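Local structure of Ketoacyl_synth_N domain-containing protein (Photorhabdus luminescens subsp. laumondii, 6SMO) at residues 222-226 / 319-323. The protein probably belongs to the ketosynthases of the thiolase superfamily, with likely 3-oxoacyl-[acyl-carrier-protein] synthase activity, and binds a polyketone aldehyde chain. Numbering follows the deposited sequence.
Sequences AAFLV and VIDSV
A223 sets its methyl directly against the first turn of the helix: CB lies 3.7 Å from CA of I320, close enough that the backbone itself, and not just a side chain, forms the surface it rests on. V319 and V323, one turn apart, bring a methyl each to the same CB, with V319 CG1 at 3.8 Å and V323 CG2 at 4.0 Å. L225 CD1 rests across both methyls on the side away from A223 CB, 3.8 Å from V323 CG2 and 4.0 Å from V319 CG1. Its other branch, CD2, turns to the backbone of S322 and comes within 3.9 Å of that residue's O. With V319 CG1 anti to the backbone N (chi1 176°), that branch is the one laid against A223, whereas V323 uses CG2, anti to its carbonyl carbon. No hydrogen bond crosses the interface; strand and helix, their axes 7.4 Å apart and inclined at 51°, are joined by van der Waals packing, mostly of methyl groups. The contact joins a strand to a buried helix, consistent with the layered α/β/α/β/α core of the thiolase fold: helix 319-329 lies against one face of strand 218-229 and helix 68-84 covers the other, meeting A222, F224 and V226. Backbone hydrogen bonds to strands 5-13 and 180-187 hold the strand in the sheet, and V10 of the former touches both L225 and V323, while A185 of the latter touches V319. On the helix, S322 OG bonds back to G318 O, and the helical bond from V323 N to V319 O (2.9 Å) links the two valines on which L225 CD1 rests.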
ATOM      1  N   ALA C 222     -12.330 -11.205   8.059  1.00 38.80           N
ATOM      2  CA  ALA C 222     -12.139  -9.739   8.152  1.00 37.85           C
ATOM      3  C   ALA C 222     -12.750  -9.203   9.451  1.00 37.14           C
ATOM      4  O   ALA C 222     -13.665  -9.849   9.999  1.00 37.67           O
ATOM      5  CB  ALA C 222     -12.744  -9.069   6.943  1.00 37.55           C
ATOM      6  N   ALA C 223     -12.242  -8.058   9.911  1.00 36.08           N
ATOM      7  CA  ALA C 223     -12.704  -7.319  11.108  1.00 35.68           C
ATOM      8  C   ALA C 223     -12.443  -5.826  10.890  1.00 35.28           C
ATOM      9  O   ALA C 223     -11.301  -5.479  10.530  1.00 34.92           O
ATOM     10  CB  ALA C 223     -11.995  -7.837  12.335  1.00 35.30           C
ATOM     11  N   PHE C 224     -13.466  -4.987  11.076  1.00 35.30           N
ATOM     12  CA  PHE C 224     -13.407  -3.516  10.866  1.00 35.40           C
ATOM     13  C   PHE C 224     -14.119  -2.791  12.013  1.00 35.61           C
ATOM     14  O   PHE C 224     -15.089  -3.338  12.578  1.00 35.88           O
ATOM     15  CB  PHE C 224     -14.005  -3.141   9.508  1.00 35.28           C
ATOM     16  CG  PHE C 224     -13.026  -3.186   8.362  1.00 35.25           C
ATOM     17  CD1 PHE C 224     -12.768  -4.373   7.692  1.00 35.46           C
ATOM     18  CD2 PHE C 224     -12.354  -2.042   7.959  1.00 35.06           C
ATOM     19  CE1 PHE C 224     -11.863  -4.412   6.643  1.00 35.26           C
ATOM     20  CE2 PHE C 224     -11.450  -2.083   6.909  1.00 34.87           C
ATOM     21  CZ  PHE C 224     -11.206  -3.268   6.253  1.00 34.96           C
ATOM     22  N   LEU C 225     -13.629  -1.589  12.335  1.00 35.63           N
ATOM     23  CA  LEU C 225     -14.204  -0.664  13.347  1.00 36.04           C
ATOM     24  C   LEU C 225     -14.508   0.676  12.670  1.00 36.28           C
ATOM     25  O   LEU C 225     -13.753   1.059  11.754  1.00 36.63           O
ATOM     26  CB  LEU C 225     -13.203  -0.477  14.493  1.00 36.08           C
ATOM     27  CG  LEU C 225     -12.841  -1.738  15.278  1.00 36.23           C
ATOM     28  CD1 LEU C 225     -11.622  -2.427  14.682  1.00 36.26           C
ATOM     29  CD2 LEU C 225     -12.593  -1.410  16.743  1.00 36.45           C
ATOM     30  N   VAL C 226     -15.576   1.352  13.104  1.00 36.58           N
ATOM     31  CA  VAL C 226     -15.908   2.752  12.707  1.00 36.72           C
ATOM     32  C   VAL C 226     -15.401   3.686  13.811  1.00 36.64           C
ATOM     33  O   VAL C 226     -16.174   3.978  14.745  1.00 35.95           O
ATOM     34  CB  VAL C 226     -17.416   2.938  12.447  1.00 37.42           C
ATOM     35  CG1 VAL C 226     -17.750   4.362  12.022  1.00 37.77           C
ATOM     36  CG2 VAL C 226     -17.940   1.948  11.420  1.00 37.69           C
ATOM     37  N   VAL C 319      -7.073  -7.072  15.505  1.00 39.77           N
ATOM     38  CA  VAL C 319      -8.198  -6.214  15.023  1.00 39.83           C
ATOM     39  C   VAL C 319      -9.522  -6.836  15.484  1.00 40.32           C
ATOM     40  O   VAL C 319     -10.345  -6.097  16.059  1.00 40.89           O
ATOM     41  CB  VAL C 319      -8.161  -6.027  13.492  1.00 39.46           C
ATOM     42  CG1 VAL C 319      -9.353  -5.227  12.987  1.00 39.57           C
ATOM     43  CG2 VAL C 319      -6.860  -5.386  13.032  1.00 38.69           C
ATOM     44  N   ILE C 320      -9.693  -8.142  15.264  1.00 40.32           N
ATOM     45  CA  ILE C 320     -10.926  -8.882  15.669  1.00 40.60           C
ATOM     46  C   ILE C 320     -11.035  -8.850  17.193  1.00 40.49           C
ATOM     47  O   ILE C 320     -12.155  -8.806  17.696  1.00 41.13           O
ATOM     48  CB  ILE C 320     -10.955 -10.308  15.086  1.00 40.80           C
ATOM     49  CG1 ILE C 320     -12.291 -11.001  15.355  1.00 41.34           C
ATOM     50  CG2 ILE C 320      -9.782 -11.137  15.578  1.00 40.74           C
ATOM     51  CD1 ILE C 320     -12.648 -12.050  14.340  1.00 41.59           C
ATOM     52  N   ASP C 321      -9.894  -8.855  17.882  1.00 40.44           N
ATOM     53  CA  ASP C 321      -9.813  -8.734  19.363  1.00 40.55           C
ATOM     54  C   ASP C 321     -10.379  -7.371  19.787  1.00 39.65           C
ATOM     55  O   ASP C 321     -11.156  -7.336  20.762  1.00 39.25           O
ATOM     56  CB  ASP C 321      -8.378  -8.921  19.865  1.00 41.11           C
ATOM     57  CG  ASP C 321      -7.795 -10.297  19.582  1.00 41.66           C
ATOM     58  OD1 ASP C 321      -7.995 -10.801  18.459  1.00 42.22           O
ATOM     59  OD2 ASP C 321      -7.143 -10.853  20.489  1.00 42.15           O
ATOM     60  N   SER C 322     -10.002  -6.302  19.075  1.00 38.85           N
ATOM     61  CA  SER C 322     -10.463  -4.904  19.304  1.00 38.56           C
ATOM     62  C   SER C 322     -11.961  -4.779  18.995  1.00 39.01           C
ATOM     63  O   SER C 322     -12.629  -3.966  19.663  1.00 38.64           O
ATOM     64  CB  SER C 322      -9.657  -3.921  18.491  1.00 37.87           C
ATOM     65  OG  SER C 322      -8.285  -3.963  18.852  1.00 36.76           O
ATOM     66  N   VAL C 323     -12.456  -5.544  18.016  1.00 39.26           N
ATOM     67  CA  VAL C 323     -13.901  -5.618  17.640  1.00 39.99           C
ATOM     68  C   VAL C 323     -14.682  -6.222  18.815  1.00 41.43           C
ATOM     69  O   VAL C 323     -15.709  -5.630  19.204  1.00 41.51           O
ATOM     70  CB  VAL C 323     -14.103  -6.415  16.334  1.00 39.63           C
ATOM     71  CG1 VAL C 323     -15.524  -6.945  16.186  1.00 39.58           C
ATOM     72  CG2 VAL C 323     -13.713  -5.589  15.118  1.00 39.37           C
TER